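Local coordinates for ParB domain protein nuclease (Sulfolobus solfataricus, PDB 5K5D), which probably takes part in archaeal DNA segregation as a pNOB8-like ParB-N partition protein, and may also act as a nuclease, at residues Thr64-Asp67 and Ile68-Leu72. The protein carries 4 engineered substitutions. Sequence-based numbering, arbitrary orientation.
Sequences TRLD and IMKKL
Asp67 and Lys71 form an i to i+4 salt bridge on helix 63-71, a local contact along one amphipathic helix of the ParB-like N-terminal domain, following strand 59-61 and preceding strand 76-82 in the chain. The lysine chain is extended beyond CG and brings NZ to 3.1 Å from Asp67 OD2, on the syn lone pair of that oxygen. Asp67 CG stands anti to the backbone N (chi1 -178°), holding the carboxylate out from the side of the helix, and the extended Lys71 chain leans back one turn to reach it. Arg35 makes a second salt bridge to the same OD2, so one oxygen serves two cations and ties the helix to a residue outside it. Replacing Asp67 with an alanine would probably leave Lys71 and Arg35, whose charged groups lie close together, without the carboxylate that balances them.

Beneath the charges runs the regular backbone ladder. Ile68 N meets Thr64 O at 2.9 Å, and Lys71 N reaches Asp67 O at 3.1 Å. Apolar contacts run at spacings of three and four residues: Thr64 CG2 meets Ile68 CD1 at 3.8 Å, and both side chains pack on Leu38 of helix 37-45. On another side, Leu66 CD1 lies 4.0 Å from Met69 CE, a selenomethionine methyl, the two side chains crossing at about a right angle, with both touching Leu51 of strand 51-53. Lys70, bent at three successive torsions, folds its aliphatic CE back to 3.6 Å from Leu66 CG.

Thr64 OG1 hydrogen-bonds a citrate, probably from the crystallisation liquor, whereas Arg65 pairs with Asp61. The helix thus illustrates a division of labour: buried hydrocarbon fixes it against its neighbours, while a carboxylate shared by two basic groups would be expected to favour its ionised form.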
loop_
_atom_site.group_PDB
_atom_site.type_symbol
_atom_site.label_atom_id
_atom_site.label_comp_id
_atom_site.label_asym_id
_atom_site.label_seq_id
_atom_site.Cartn_x
_atom_site.Cartn_y
_atom_site.Cartn_z
ATOM N N THR B 64 -14.817 -3.509 -7.907
ATOM C CA THR B 64 -15.228 -4.883 -8.137
ATOM C C THR B 64 -16.737 -5.014 -7.918
ATOM O O THR B 64 -17.459 -5.484 -8.799
ATOM C CB THR B 64 -14.440 -5.867 -7.252
ATOM O OG1 THR B 64 -13.051 -5.808 -7.604
ATOM C CG2 THR B 64 -14.942 -7.288 -7.446
ATOM N N ARG B 65 -17.207 -4.575 -6.755
ATOM C CA ARG B 65 -18.631 -4.592 -6.439
ATOM C C ARG B 65 -19.489 -3.981 -7.546
ATOM O O ARG B 65 -20.515 -4.544 -7.922
ATOM C CB ARG B 65 -18.896 -3.876 -5.115
ATOM C CG ARG B 65 -18.359 -4.611 -3.902
ATOM C CD ARG B 65 -18.556 -3.802 -2.632
ATOM N NE ARG B 65 -17.637 -2.673 -2.556
ATOM C CZ ARG B 65 -17.601 -1.803 -1.552
ATOM N NH1 ARG B 65 -18.443 -1.927 -0.534
ATOM N NH2 ARG B 65 -16.725 -0.807 -1.565
ATOM N N LEU B 66 -19.078 -2.830 -8.064
ATOM C CA LEU B 66 -19.823 -2.196 -9.146
ATOM C C LEU B 66 -19.840 -3.087 -10.384
ATOM O O LEU B 66 -20.867 -3.217 -11.054
ATOM C CB LEU B 66 -19.238 -0.826 -9.500
ATOM C CG LEU B 66 -19.983 -0.131 -10.645
ATOM C CD1 LEU B 66 -21.420 0.167 -10.245
ATOM C CD2 LEU B 66 -19.283 1.140 -11.096
ATOM N N ASP B 67 -18.695 -3.692 -10.688
ATOM C CA ASP B 67 -18.578 -4.552 -11.859
ATOM C C ASP B 67 -19.502 -5.766 -11.754
ATOM O O ASP B 67 -20.176 -6.141 -12.716
ATOM C CB ASP B 67 -17.128 -5.000 -12.058
ATOM C CG ASP B 67 -16.952 -5.855 -13.300
ATOM O OD1 ASP B 67 -16.855 -5.286 -14.408
ATOM O OD2 ASP B 67 -16.916 -7.098 -13.169
ATOM N N ILE B 68 -19.527 -6.374 -10.574
ATOM C CA ILE B 68 -20.408 -7.501 -10.308
ATOM C C ILE B 68 -21.875 -7.108 -10.494
ATOM O O ILE B 68 -22.632 -7.802 -11.171
ATOM C CB ILE B 68 -20.189 -8.038 -8.888
ATOM C CG1 ILE B 68 -18.724 -8.449 -8.712
ATOM C CG2 ILE B 68 -21.132 -9.194 -8.601
ATOM C CD1 ILE B 68 -18.363 -8.879 -7.307
HETATM N N MSE B 69 -22.266 -5.983 -9.906
HETATM C CA MSE B 69 -23.648 -5.524 -9.963
HETATM C C MSE B 69 -24.074 -5.194 -11.385
HETATM O O MSE B 69 -25.232 -5.385 -11.761
HETATM C CB MSE B 69 -23.838 -4.296 -9.073
HETATM C CG MSE B 69 -23.732 -4.586 -7.589
HETATM SE SE MSE B 69 -24.204 -3.021 -6.536
HETATM C CE MSE B 69 -22.686 -1.894 -7.000
ATOM N N LYS B 70 -23.130 -4.680 -12.164
ATOM C CA LYS B 70 -23.372 -4.377 -13.562
ATOM C C LYS B 70 -23.719 -5.672 -14.299
ATOM O O LYS B 70 -24.644 -5.709 -15.112
ATOM C CB LYS B 70 -22.131 -3.733 -14.180
ATOM C CG LYS B 70 -22.422 -2.570 -15.111
ATOM C CD LYS B 70 -22.585 -1.274 -14.337
ATOM C CE LYS B 70 -21.238 -0.699 -13.924
ATOM N NZ LYS B 70 -20.498 -0.100 -15.073
ATOM N N LYS B 71 -22.976 -6.735 -13.996
ATOM C CA LYS B 71 -23.185 -8.035 -14.630
ATOM C C LYS B 71 -24.399 -8.784 -14.073
ATOM O O LYS B 71 -24.968 -9.638 -14.748
ATOM C CB LYS B 71 -21.924 -8.899 -14.515
ATOM C CG LYS B 71 -20.763 -8.390 -15.356
ATOM C CD LYS B 71 -19.455 -9.034 -14.945
ATOM C CE LYS B 71 -18.302 -8.494 -15.776
ATOM N NZ LYS B 71 -17.015 -9.167 -15.445
ATOM N N LEU B 72 -24.796 -8.456 -12.848
ATOM C CA LEU B 72 -25.942 -9.106 -12.227
ATOM C C LEU B 72 -27.255 -8.392 -12.542
ATOM O O LEU B 72 -28.288 -8.681 -11.936
ATOM C CB LEU B 72 -25.746 -9.231 -10.715
ATOM C CG LEU B 72 -25.040 -10.500 -10.232
ATOM C CD1 LEU B 72 -23.760 -10.735 -11.016
ATOM C CD2 LEU B 72 -24.758 -10.434 -8.736
#